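Local coordinates for protein 2-keto-3-deoxy-D-arabinonate dehydratase (Sulfolobus solfataricus, PDB 2Q1C) that catalyses the metal-dependent dehydration of 2-dehydro-3-deoxy-D-arabinonate to 2,5-dioxopentanoate in a pentose oxidation pathway leading to 2-oxoglutarate, at residues A[143-148]-A[251-256]; A[163-168]-A[182-187]; A[159-164]-A[190-195]. All coordinates share one frame; numbering follows the deposited sequence.

Interaction 1 of 3, residues A[143-148]-A[251-256]; sequences EPELAV and ILTTGT. With CA (calcium ion), chain B; 2KT (2-ketobutyric acid), chain C.
Glu145 and Thr253 meet where two antiparallel strands of the FAH-family catalytic domain open onto its metal site, built here on the Glu-x-Glu motif of Glu143 and Glu145. The antiparallel pairing shows in the reciprocal bonds of Val148 and Leu252, with Val148 N donating to Leu252 O at 2.8 Å; Ala147 and Thr253 follow as a non-hydrogen-bonded pair. Next along, Leu146 O is shared by the backbone N and the hydroxyl of Thr254.

Glu145 divides the work of its carboxylate. Its CG stands anti to the carbonyl carbon (chi1 -59°), and the extended chain carries OE1 to the calcium ion at 2.4 Å. Glu145 OE2 is gripped from opposite faces of the carboxylate plane, by Thr253 OG1 at 2.5 Å and by Gly255 N at 2.8 Å, while the metal-bound water donates to it as well. These bonds should fix the rotation of the group and keep OE1 on the metal. Gly255 adopts backbone angles that suit a residue without a CB.

Glu143, also extended, binds calcium through OE2 at 2.3 Å; its OE1 is held by a salt bridge to Arg89. The Thr256 side chain crosses that of Glu143 at about a right angle, with Thr256 CG2 3.8 Å from Glu143 CG. Calcium occupies a site that also serves magnesium, and it is chelated by O3 and O of 2-ketobutyrate, which is consistent with an analogue of the keto-acid substrate. Thr256 N donates to ligand O at 3.1 Å. A chi1 of -167° turns Thr256 OG1 back toward the first strand, where it donates to Pro144 O at 3.1 Å from 37° above the carbonyl plane.

Interaction 2 of 3, residues A[163-168]-A[182-187]; sequences DDVSAR and KIYAGC. With CA (calcium ion), chain B; 2KT (2-ketobutyric acid), chain C.
Lys182 NZ donates to three oxygens, two of them in the protein: Asp164 OD2 at 2.5 Å and Ser166 OG at 2.8 Å. The third is O3 of 2-ketobutyrate, 3.0 Å from Lys182 NZ. The bond to Asp164 belongs to a salt bridge, and Asp164 OD2 is at the same time a calcium ligand, 2.3 Å from the ion. The metal and Lys182 NZ therefore share one carboxylate oxygen and one ligand oxygen, since O3 also binds the calcium. The lysine reaches this point by a bend at chi2 (-85°), after which the chain runs straight and crosses the Asp164 side chain at about a right angle. Lys118 pairs with Asp164 OD1 and also donates to the backbone oxygens of Lys182 and Cys187, so each carboxylate oxygen has a lysine partner, which should hold the rotation of the group.

This is the active-site corner of the FAH-family domain, where the end of strand 156-164 meets the loop that follows helix 178-182. Ala167, just past Ser166, takes the N-cap position of the next helix.

Farther from the metal, Val165 N donates to Cys187 O at 3.1 Å, at an N-H...O angle of 142°. The Val165 side chain crosses Tyr184 at about a right angle, its CG1 4.4 Å from Tyr184 CZ, and the Tyr184 hydroxyl is bonded to Ala132 O. Tyr184 to Cys187 form a type II turn with Gly186, at positive phi, in its third position. Ile183 and Ala185 pack on Trp77 and Pro245 of a second subunit. The turn folds Cys187 back over the tyrosine: its CB lies 3.5 Å above the centre of one ring face, and Tyr184 N points almost straight at Cys187 SG (176°).

Interaction 3 of 3, residues A[159-164]-A[190-195]; sequences YTIMDD and FGPVIV. With CA (calcium ion), chain B.
The Phe190 ring is approached obliquely by the methyls of Met162 and Thr160, and the Tyr159 ring, likewise obliquely, by Val195 O. Met162 and Phe190 lie side by side, pointing the same way. The bend at chi3 (-76°) turns Met162 CE in against Phe190 CB at 3.6 Å. On the opposite sheet face, which Tyr159 shares with Ile161, Tyr159 CB meets Val195 CG2 at 3.8 Å.

The strands are antiparallel, but their pairing slips by two residues between Tyr159 and Ile161, a beta bulge. On one side Tyr159 and Val195 exchange two backbone bonds, with Tyr159 N to Val195 O at 2.9 Å; on the other, Gly191 N donates to Ile161 O at 3.1 Å. Between them a cis peptide leads into Pro192 and the chain turns a corner. Thr160 spans the break: with chi1 at -170°, OG1 reaches over to the second strand and donates to Val193 O at 3.0 Å. A valine here would probably leave Val193 O without its side-chain donor and the bulge without that cross-strand tie.

Strand 144-150 pairs along the other edge of 159-164, through backbone bonds of Thr160 with Ala147 and Met162 with Glu145. Ile161 packs on strand 271-276, while Met162 and Phe190 both rest on Ile251 of strand 250-253.

Overall arrangement
Strand 156-164 carries interactions 2 and 3, which share Asp163 and Asp164 on it, and pairs with strand 144-150 of interaction 1, giving the strand order 250-253, 144-150, 156-164, 188-196. Along the chain, interactions 2 and 3 are both nested within the loop closed by interaction 1. Their centres lie about 8 Å (1 and 3), 13 Å (1 and 2) and 15 Å (2 and 3) apart. Interactions 1 and 2 converge on the calcium ion and 2-ketobutyrate, bringing Glu143 and Glu145 together with Asp164. Interaction 3 reaches the metal through Asp164 alone and otherwise pairs strands 156-164 and 188-196.

Interaction 1 of 3, residues A[143-148]-A[251-256]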
# COMPACT_ATOMS: atom_id res chain seq x y z
N GLU A 143 -11.23 -21.94 -29.64
CA GLU A 143 -10.67 -23.26 -29.35
C GLU A 143 -11.05 -23.71 -27.94
O GLU A 143 -10.41 -23.30 -26.96
CB GLU A 143 -9.16 -23.28 -29.59
CG GLU A 143 -8.76 -23.01 -31.04
CD GLU A 143 -7.27 -23.17 -31.31
OE1 GLU A 143 -6.84 -22.92 -32.46
OE2 GLU A 143 -6.51 -23.54 -30.38
N PRO A 144 -12.11 -24.54 -27.83
CA PRO A 144 -12.61 -25.05 -26.55
C PRO A 144 -11.61 -26.01 -25.91
O PRO A 144 -11.26 -27.04 -26.50
CB PRO A 144 -13.89 -25.79 -26.95
CG PRO A 144 -13.72 -26.13 -28.38
CD PRO A 144 -12.91 -25.01 -28.97
N GLU A 145 -11.15 -25.67 -24.71
CA GLU A 145 -10.07 -26.42 -24.06
C GLU A 145 -10.27 -26.60 -22.56
O GLU A 145 -10.86 -25.75 -21.89
CB GLU A 145 -8.72 -25.75 -24.32
CG GLU A 145 -8.36 -25.63 -25.79
CD GLU A 145 -7.00 -25.00 -26.03
OE1 GLU A 145 -6.82 -24.38 -27.10
OE2 GLU A 145 -6.11 -25.13 -25.16
N LEU A 146 -9.77 -27.72 -22.04
CA LEU A 146 -9.65 -27.92 -20.61
C LEU A 146 -8.38 -27.23 -20.14
O LEU A 146 -7.31 -27.43 -20.72
CB LEU A 146 -9.60 -29.42 -20.27
CG LEU A 146 -9.34 -29.84 -18.82
CD1 LEU A 146 -10.51 -29.48 -17.90
CD2 LEU A 146 -9.06 -31.33 -18.75
N ALA A 147 -8.50 -26.42 -19.09
CA ALA A 147 -7.37 -25.66 -18.58
C ALA A 147 -7.11 -25.95 -17.11
O ALA A 147 -8.04 -26.16 -16.33
CB ALA A 147 -7.60 -24.17 -18.80
N VAL A 148 -5.83 -25.98 -16.74
CA VAL A 148 -5.43 -26.21 -15.35
C VAL A 148 -4.84 -24.96 -14.71
O VAL A 148 -4.11 -24.20 -15.35
CB VAL A 148 -4.44 -27.40 -15.20
CG1 VAL A 148 -5.16 -28.72 -15.32
CG2 VAL A 148 -3.29 -27.30 -16.21
N ILE A 251 -2.30 -20.26 -15.48
CA ILE A 251 -3.21 -21.17 -16.17
C ILE A 251 -2.53 -21.77 -17.40
O ILE A 251 -1.94 -21.05 -18.21
CB ILE A 251 -4.54 -20.48 -16.56
CG1 ILE A 251 -5.36 -20.15 -15.31
CG2 ILE A 251 -5.36 -21.40 -17.47
CD1 ILE A 251 -6.62 -19.32 -15.58
N LEU A 252 -2.59 -23.09 -17.50
CA LEU A 252 -2.17 -23.80 -18.70
C LEU A 252 -3.39 -24.39 -19.39
O LEU A 252 -4.18 -25.12 -18.78
CB LEU A 252 -1.15 -24.90 -18.36
CG LEU A 252 -0.63 -25.77 -19.52
CD1 LEU A 252 0.18 -24.96 -20.52
CD2 LEU A 252 0.20 -26.93 -18.98
N THR A 253 -3.53 -24.08 -20.68
CA THR A 253 -4.63 -24.61 -21.48
C THR A 253 -4.14 -25.75 -22.38
O THR A 253 -3.14 -25.61 -23.09
CB THR A 253 -5.38 -23.48 -22.25
OG1 THR A 253 -6.50 -24.03 -22.94
CG2 THR A 253 -4.47 -22.76 -23.24
N THR A 254 -4.84 -26.88 -22.33
CA THR A 254 -4.29 -28.17 -22.78
C THR A 254 -4.43 -28.54 -24.26
O THR A 254 -4.09 -29.66 -24.65
CB THR A 254 -4.83 -29.34 -21.92
OG1 THR A 254 -6.26 -29.38 -22.02
CG2 THR A 254 -4.42 -29.18 -20.46
N GLY A 255 -4.93 -27.62 -25.08
CA GLY A 255 -5.11 -27.89 -26.51
C GLY A 255 -6.53 -28.31 -26.87
O GLY A 255 -7.26 -28.83 -26.02
N THR A 256 -6.91 -28.07 -28.12
CA THR A 256 -8.27 -28.34 -28.59
C THR A 256 -8.38 -29.54 -29.53
O THR A 256 -7.38 -29.98 -30.11
CB THR A 256 -8.90 -27.09 -29.26
OG1 THR A 256 -10.31 -27.29 -29.42
CG2 THR A 256 -8.27 -26.80 -30.62
CA CA B . -5.11 -23.89 -28.65
C4 2KT C . -1.87 -24.34 -32.14
C3 2KT C . -2.14 -25.45 -31.54
C2 2KT C . -3.15 -25.35 -30.79
O3 2KT C . -3.49 -24.25 -30.36
C 2KT C . -3.85 -26.44 -30.44
OXT 2KT C . -3.52 -27.56 -30.86
O 2KT C . -4.85 -26.30 -29.69
O HOH W 1 -3.84 -24.73 -26.74

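Interaction 2 of 3, residues A[163-168]-A[182-187]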
# COMPACT_ATOMS: atom_id res chain seq x y z
N ASP A 163 -11.28 -20.63 -23.48
CA ASP A 163 -11.37 -20.36 -24.91
C ASP A 163 -10.07 -19.71 -25.38
O ASP A 163 -9.79 -18.55 -25.06
CB ASP A 163 -12.57 -19.46 -25.21
CG ASP A 163 -12.89 -19.36 -26.71
OD1 ASP A 163 -12.02 -19.66 -27.56
OD2 ASP A 163 -14.03 -18.96 -27.04
N ASP A 164 -9.27 -20.48 -26.12
CA ASP A 164 -8.09 -19.95 -26.79
C ASP A 164 -8.52 -19.42 -28.16
O ASP A 164 -8.60 -20.16 -29.14
CB ASP A 164 -7.02 -21.05 -26.91
CG ASP A 164 -5.85 -20.65 -27.82
OD1 ASP A 164 -5.61 -19.45 -28.04
OD2 ASP A 164 -5.17 -21.57 -28.32
N VAL A 165 -8.83 -18.12 -28.20
CA VAL A 165 -9.32 -17.49 -29.42
C VAL A 165 -8.15 -17.28 -30.38
O VAL A 165 -7.19 -16.60 -30.05
CB VAL A 165 -10.06 -16.16 -29.12
CG1 VAL A 165 -10.77 -15.63 -30.36
CG2 VAL A 165 -11.07 -16.35 -27.99
N SER A 166 -8.25 -17.89 -31.57
CA SER A 166 -7.13 -17.92 -32.52
C SER A 166 -7.52 -17.38 -33.90
O SER A 166 -8.45 -17.87 -34.53
CB SER A 166 -6.59 -19.35 -32.67
OG SER A 166 -6.43 -19.98 -31.41
N ALA A 167 -6.78 -16.36 -34.36
CA ALA A 167 -6.95 -15.82 -35.71
C ALA A 167 -6.29 -16.75 -36.72
O ALA A 167 -5.18 -16.50 -37.20
CB ALA A 167 -6.35 -14.42 -35.79
N ARG A 168 -7.01 -17.83 -37.04
CA ARG A 168 -6.48 -18.96 -37.82
C ARG A 168 -5.93 -18.62 -39.20
O ARG A 168 -5.04 -19.32 -39.70
CB ARG A 168 -7.54 -20.05 -37.94
CG ARG A 168 -7.81 -20.82 -36.65
CD ARG A 168 -6.63 -21.71 -36.26
NE ARG A 168 -6.26 -22.63 -37.33
CZ ARG A 168 -6.86 -23.80 -37.56
NH1 ARG A 168 -7.86 -24.21 -36.79
NH2 ARG A 168 -6.45 -24.56 -38.57
N LYS A 182 -2.59 -15.13 -31.69
CA LYS A 182 -2.98 -15.68 -30.38
C LYS A 182 -3.05 -14.64 -29.26
O LYS A 182 -3.86 -14.79 -28.35
CB LYS A 182 -2.04 -16.82 -29.97
CG LYS A 182 -2.12 -18.08 -30.83
CD LYS A 182 -3.22 -19.01 -30.37
CE LYS A 182 -3.06 -20.39 -30.99
NZ LYS A 182 -4.15 -21.32 -30.58
N ILE A 183 -2.20 -13.62 -29.33
CA ILE A 183 -2.05 -12.66 -28.23
C ILE A 183 -2.56 -11.26 -28.59
O ILE A 183 -1.91 -10.52 -29.33
CB ILE A 183 -0.56 -12.56 -27.75
CG1 ILE A 183 0.04 -13.96 -27.54
CG2 ILE A 183 -0.44 -11.69 -26.49
CD1 ILE A 183 1.55 -13.99 -27.43
N TYR A 184 -3.74 -10.91 -28.06
CA TYR A 184 -4.34 -9.59 -28.26
C TYR A 184 -5.42 -9.31 -27.21
O TYR A 184 -5.70 -10.16 -26.37
CB TYR A 184 -4.91 -9.45 -29.69
CG TYR A 184 -5.91 -10.52 -30.08
CD1 TYR A 184 -7.27 -10.33 -29.88
CD2 TYR A 184 -5.49 -11.72 -30.66
CE1 TYR A 184 -8.19 -11.31 -30.23
CE2 TYR A 184 -6.40 -12.70 -31.02
CZ TYR A 184 -7.75 -12.49 -30.80
OH TYR A 184 -8.67 -13.45 -31.16
N ALA A 185 -6.01 -8.12 -27.26
CA ALA A 185 -7.08 -7.74 -26.34
C ALA A 185 -8.32 -8.60 -26.56
O ALA A 185 -8.88 -8.63 -27.66
CB ALA A 185 -7.42 -6.27 -26.48
N GLY A 186 -8.74 -9.31 -25.51
CA GLY A 186 -9.90 -10.20 -25.59
C GLY A 186 -9.63 -11.49 -26.33
O GLY A 186 -10.54 -12.08 -26.93
N CYS A 187 -8.38 -11.94 -26.30
CA CYS A 187 -7.96 -13.15 -27.01
C CYS A 187 -8.21 -14.42 -26.20
O CYS A 187 -7.99 -15.53 -26.69
CB CYS A 187 -6.48 -13.07 -27.37
SG CYS A 187 -5.34 -13.23 -25.96
CA CA B . -5.11 -23.89 -28.65
C4 2KT C . -1.87 -24.34 -32.14
C3 2KT C . -2.14 -25.45 -31.54
C2 2KT C . -3.15 -25.35 -30.79
O3 2KT C . -3.49 -24.25 -30.36
C 2KT C . -3.85 -26.44 -30.44
OXT 2KT C . -3.52 -27.56 -30.86
O 2KT C . -4.85 -26.30 -29.69
O HOH W 1 -3.84 -24.73 -26.74

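Interaction 3 of 3, residues A[159-164]-A[190-195]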
# COMPACT_ATOMS: atom_id res chain seq x y z
N TYR A 159 -9.26 -26.96 -12.13
CA TYR A 159 -9.61 -27.01 -13.55
C TYR A 159 -10.62 -25.93 -13.92
O TYR A 159 -11.44 -25.52 -13.09
CB TYR A 159 -10.20 -28.38 -13.91
CG TYR A 159 -9.30 -29.56 -13.61
CD1 TYR A 159 -8.50 -30.12 -14.61
CD2 TYR A 159 -9.26 -30.12 -12.34
CE1 TYR A 159 -7.68 -31.21 -14.34
CE2 TYR A 159 -8.45 -31.21 -12.06
CZ TYR A 159 -7.66 -31.75 -13.06
OH TYR A 159 -6.85 -32.82 -12.79
N THR A 160 -10.57 -25.48 -15.17
CA THR A 160 -11.55 -24.54 -15.71
C THR A 160 -11.73 -24.74 -17.22
O THR A 160 -10.94 -25.44 -17.86
CB THR A 160 -11.18 -23.06 -15.38
OG1 THR A 160 -12.28 -22.20 -15.71
CG2 THR A 160 -9.93 -22.61 -16.14
N ILE A 161 -12.77 -24.12 -17.77
CA ILE A 161 -12.99 -24.06 -19.21
C ILE A 161 -12.23 -22.85 -19.75
O ILE A 161 -12.34 -21.76 -19.19
CB ILE A 161 -14.49 -23.88 -19.54
CG1 ILE A 161 -15.33 -24.98 -18.89
CG2 ILE A 161 -14.71 -23.85 -21.05
CD1 ILE A 161 -16.78 -24.59 -18.65
N MET A 162 -11.48 -23.03 -20.83
CA MET A 162 -10.81 -21.90 -21.48
C MET A 162 -11.04 -21.84 -22.98
O MET A 162 -11.01 -22.87 -23.67
CB MET A 162 -9.30 -21.87 -21.17
CG MET A 162 -8.54 -20.73 -21.86
SD MET A 162 -6.96 -20.29 -21.12
CE MET A 162 -7.48 -19.38 -19.67
N ASP A 163 -11.28 -20.63 -23.48
CA ASP A 163 -11.37 -20.36 -24.91
C ASP A 163 -10.07 -19.71 -25.38
O ASP A 163 -9.79 -18.55 -25.06
CB ASP A 163 -12.57 -19.46 -25.21
CG ASP A 163 -12.89 -19.36 -26.71
OD1 ASP A 163 -12.02 -19.66 -27.56
OD2 ASP A 163 -14.03 -18.96 -27.04
N ASP A 164 -9.27 -20.48 -26.12
CA ASP A 164 -8.09 -19.95 -26.79
C ASP A 164 -8.52 -19.42 -28.16
O ASP A 164 -8.60 -20.16 -29.14
CB ASP A 164 -7.02 -21.05 -26.91
CG ASP A 164 -5.85 -20.65 -27.82
OD1 ASP A 164 -5.61 -19.45 -28.04
OD2 ASP A 164 -5.17 -21.57 -28.32
N PHE A 190 -12.07 -17.53 -19.80
CA PHE A 190 -12.14 -18.68 -18.90
C PHE A 190 -13.17 -18.52 -17.79
O PHE A 190 -13.57 -17.41 -17.46
CB PHE A 190 -10.76 -19.04 -18.33
CG PHE A 190 -10.20 -18.01 -17.39
CD1 PHE A 190 -10.27 -18.19 -16.01
CD2 PHE A 190 -9.59 -16.85 -17.88
CE1 PHE A 190 -9.74 -17.25 -15.14
CE2 PHE A 190 -9.07 -15.90 -17.02
CZ PHE A 190 -9.15 -16.10 -15.65
N GLY A 191 -13.59 -19.65 -17.23
CA GLY A 191 -14.62 -19.69 -16.19
C GLY A 191 -15.68 -20.74 -16.49
O GLY A 191 -15.40 -21.73 -17.17
N PRO A 192 -16.90 -20.55 -15.96
CA PRO A 192 -17.30 -19.48 -15.05
C PRO A 192 -16.76 -19.70 -13.63
O PRO A 192 -16.73 -18.76 -12.83
CB PRO A 192 -18.83 -19.58 -15.05
CG PRO A 192 -19.12 -21.00 -15.36
CD PRO A 192 -18.03 -21.44 -16.29
N VAL A 193 -16.33 -20.93 -13.35
CA VAL A 193 -15.73 -21.27 -12.06
C VAL A 193 -14.39 -21.97 -12.25
O VAL A 193 -14.04 -22.39 -13.35
CB VAL A 193 -16.66 -22.19 -11.20
CG1 VAL A 193 -17.90 -21.44 -10.73
CG2 VAL A 193 -17.04 -23.46 -11.96
N ILE A 194 -13.63 -22.06 -11.16
CA ILE A 194 -12.47 -22.94 -11.10
C ILE A 194 -12.79 -24.01 -10.07
O ILE A 194 -12.96 -23.72 -8.89
CB ILE A 194 -11.17 -22.17 -10.76
CG1 ILE A 194 -10.76 -21.28 -11.93
CG2 ILE A 194 -10.03 -23.15 -10.42
CD1 ILE A 194 -9.80 -20.17 -11.57
N VAL A 195 -12.91 -25.25 -10.55
CA VAL A 195 -13.20 -26.39 -9.69
C VAL A 195 -11.90 -26.91 -9.07
O VAL A 195 -10.86 -26.95 -9.74
CB VAL A 195 -13.96 -27.53 -10.43
CG1 VAL A 195 -15.30 -27.03 -10.95
CG2 VAL A 195 -13.13 -28.11 -11.58
CA CA B . -5.11 -23.89 -28.65
O HOH W 1 -3.84 -24.73 -26.74